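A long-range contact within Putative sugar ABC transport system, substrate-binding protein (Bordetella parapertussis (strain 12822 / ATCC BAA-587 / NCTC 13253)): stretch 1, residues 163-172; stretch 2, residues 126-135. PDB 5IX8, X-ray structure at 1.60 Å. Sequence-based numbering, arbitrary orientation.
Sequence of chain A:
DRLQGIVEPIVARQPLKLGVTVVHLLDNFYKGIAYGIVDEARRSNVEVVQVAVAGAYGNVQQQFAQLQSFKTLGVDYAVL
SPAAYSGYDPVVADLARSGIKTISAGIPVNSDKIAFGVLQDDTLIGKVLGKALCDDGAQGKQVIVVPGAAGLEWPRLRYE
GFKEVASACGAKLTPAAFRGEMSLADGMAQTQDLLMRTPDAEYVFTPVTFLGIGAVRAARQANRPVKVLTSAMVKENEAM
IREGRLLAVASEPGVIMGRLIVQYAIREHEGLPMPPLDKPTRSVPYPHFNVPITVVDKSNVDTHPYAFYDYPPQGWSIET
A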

# COMPACT_ATOMS: atom_id res chain seq x y z
N LYS A 163 11.62 -4.78 12.32
CA LYS A 163 12.61 -5.53 13.09
C LYS A 163 13.69 -4.62 13.66
O LYS A 163 14.15 -4.83 14.79
CB LYS A 163 13.23 -6.61 12.22
CG LYS A 163 14.29 -7.43 12.98
CD LYS A 163 14.66 -8.71 12.25
CE LYS A 163 15.08 -8.41 10.83
NZ LYS A 163 15.60 -9.65 10.12
N GLU A 164 14.15 -3.66 12.88
CA GLU A 164 15.18 -2.73 13.35
C GLU A 164 14.73 -2.02 14.62
O GLU A 164 15.41 -2.04 15.64
CB GLU A 164 15.51 -1.70 12.25
CG GLU A 164 16.51 -0.63 12.69
CD GLU A 164 16.73 0.42 11.60
OE1 GLU A 164 17.19 0.05 10.50
OE2 GLU A 164 16.45 1.61 11.83
N VAL A 165 13.51 -1.47 14.59
CA VAL A 165 13.07 -0.68 15.72
C VAL A 165 12.67 -1.58 16.88
O VAL A 165 13.00 -1.29 18.04
CB VAL A 165 11.92 0.25 15.28
CG1 VAL A 165 11.28 0.92 16.47
CG2 VAL A 165 12.45 1.29 14.29
N ALA A 166 11.98 -2.70 16.58
CA ALA A 166 11.56 -3.61 17.64
C ALA A 166 12.75 -4.27 18.34
O ALA A 166 12.78 -4.35 19.57
CB ALA A 166 10.63 -4.68 17.07
N SER A 167 13.74 -4.72 17.58
CA SER A 167 14.94 -5.28 18.20
C SER A 167 15.64 -4.28 19.09
O SER A 167 16.21 -4.64 20.13
CB SER A 167 15.90 -5.77 17.11
OG SER A 167 15.25 -6.69 16.26
N ALA A 168 15.64 -3.01 18.69
CA ALA A 168 16.39 -2.02 19.44
C ALA A 168 15.79 -1.77 20.82
O ALA A 168 16.51 -1.34 21.73
CB ALA A 168 16.48 -0.71 18.65
N CYS A 169 14.50 -2.01 21.01
CA CYS A 169 13.92 -1.84 22.34
C CYS A 169 13.82 -3.16 23.10
O CYS A 169 13.21 -3.20 24.17
CB CYS A 169 12.56 -1.15 22.27
SG CYS A 169 11.15 -2.09 21.61
N GLY A 170 14.41 -4.23 22.59
CA GLY A 170 14.47 -5.47 23.33
C GLY A 170 13.31 -6.41 23.12
O GLY A 170 13.16 -7.37 23.89
N ALA A 171 12.49 -6.19 22.10
CA ALA A 171 11.44 -7.15 21.81
C ALA A 171 12.05 -8.38 21.14
O ALA A 171 13.09 -8.31 20.48
CB ALA A 171 10.36 -6.51 20.93
N LYS A 172 11.41 -9.52 21.36
CA LYS A 172 11.90 -10.82 20.88
C LYS A 172 10.98 -11.30 19.76
O LYS A 172 9.89 -11.79 20.02
CB LYS A 172 11.96 -11.82 22.03
CG LYS A 172 12.71 -11.29 23.26
CD LYS A 172 12.66 -12.26 24.42
CE LYS A 172 13.82 -12.02 25.37
NZ LYS A 172 13.75 -12.87 26.60
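Stretch 2, residues 126-135: GKVLGKALCD

Stretch 2 is helical throughout, with phi from -58° to -71° and psi mostly between -30° and -52°, easing to -18° at Asp135, and closed by i to i+4 bonds such as Gly130 N to Gly126 O at 2.9 Å. Its axis runs in nearly the same direction as that of helix 163-168, at a signed crossing angle of -21°, and the two axes approach to 7.6 Å.

Near the start, Lys127 has CA-to-CB sideways, but an extended chain (chi1 m, then t throughout) carries NZ to 3.0 Å from Glu164 OE2, a hydrogen-bonded salt bridge. Gly130 comes next, its CA 5.0 Å from Ala166 CA. A CB built here would lie 2.7 Å from Val165 CB, a clash, so the bare backbone leaves room for valine: Val165 CG1 reaches 3.4 Å from Gly130 C, and its side chain sits as a knob among Lys127, Gly130, Lys131 and Cys134. The CA-to-CB bond of Lys131 points away, and its NZ forms a salt bridge with Asp135 OD2 at 2.9 Å, within the same helix. The CA-to-CB bond of Leu133 points toward stretch 1, and with chi1 t and chi2 p its CD2 lies 3.5 Å from Ala166 CB and 3.9 Å from Ala171 CB. Cys134 (m) then closes the contact covalently: its SG lies 2.1 Å from Cys169 SG, with chi3 -81°, a disulfide that ties the helix to the loop following helix 163-168.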

# COMPACT_ATOMS: atom_id res chain seq x y z
N GLY A 126 7.16 0.11 8.53
CA GLY A 126 7.58 -0.86 9.53
C GLY A 126 8.18 -0.20 10.75
O GLY A 126 7.90 -0.59 11.88
N LYS A 127 9.01 0.82 10.55
CA LYS A 127 9.60 1.54 11.68
C LYS A 127 8.54 2.17 12.58
O LYS A 127 8.66 2.12 13.81
CB LYS A 127 10.56 2.61 11.17
CG LYS A 127 11.81 1.99 10.52
CD LYS A 127 12.88 3.03 10.39
CE LYS A 127 14.13 2.51 9.75
NZ LYS A 127 15.20 3.58 9.88
N VAL A 128 7.50 2.79 12.01
CA VAL A 128 6.52 3.45 12.89
C VAL A 128 5.69 2.41 13.65
O VAL A 128 5.28 2.65 14.80
CB VAL A 128 5.64 4.46 12.13
CG1 VAL A 128 6.50 5.60 11.57
CG2 VAL A 128 4.83 3.79 11.05
N LEU A 129 5.45 1.24 13.06
CA LEU A 129 4.80 0.17 13.83
C LEU A 129 5.73 -0.36 14.91
O LEU A 129 5.28 -0.73 16.01
CB LEU A 129 4.36 -0.95 12.89
CG LEU A 129 3.20 -0.57 11.97
CD1 LEU A 129 2.91 -1.67 10.94
CD2 LEU A 129 1.91 -0.18 12.74
N GLY A 130 7.03 -0.43 14.61
CA GLY A 130 7.99 -0.77 15.64
C GLY A 130 7.96 0.18 16.82
O GLY A 130 8.03 -0.24 17.98
N LYS A 131 7.84 1.48 16.55
CA LYS A 131 7.76 2.44 17.64
C LYS A 131 6.49 2.24 18.45
O LYS A 131 6.52 2.30 19.69
CB LYS A 131 7.82 3.87 17.10
CG LYS A 131 7.63 4.94 18.21
CD LYS A 131 7.65 6.35 17.62
CE LYS A 131 7.10 7.42 18.58
NZ LYS A 131 7.80 7.37 19.90
N ALA A 132 5.36 1.96 17.78
CA ALA A 132 4.13 1.69 18.52
C ALA A 132 4.30 0.49 19.45
O ALA A 132 3.88 0.53 20.61
CB ALA A 132 2.99 1.46 17.54
N LEU A 133 4.96 -0.56 18.95
CA LEU A 133 5.25 -1.73 19.76
C LEU A 133 6.10 -1.35 20.96
O LEU A 133 5.76 -1.66 22.12
CB LEU A 133 5.98 -2.76 18.90
CG LEU A 133 6.40 -4.03 19.63
CD1 LEU A 133 5.25 -5.02 19.64
CD2 LEU A 133 7.62 -4.65 18.95
N CYS A 134 7.20 -0.67 20.71
CA CYS A 134 8.12 -0.32 21.79
C CYS A 134 7.44 0.56 22.84
O CYS A 134 7.60 0.34 24.04
CB CYS A 134 9.36 0.37 21.22
SG CYS A 134 10.37 -0.78 20.21
N ASP A 135 6.65 1.54 22.39
CA ASP A 135 5.96 2.42 23.32
C ASP A 135 4.87 1.71 24.12
O ASP A 135 4.43 2.23 25.16
CB ASP A 135 5.36 3.61 22.56
CG ASP A 135 6.43 4.55 22.03
OD1 ASP A 135 7.60 4.43 22.44
OD2 ASP A 135 6.09 5.42 21.20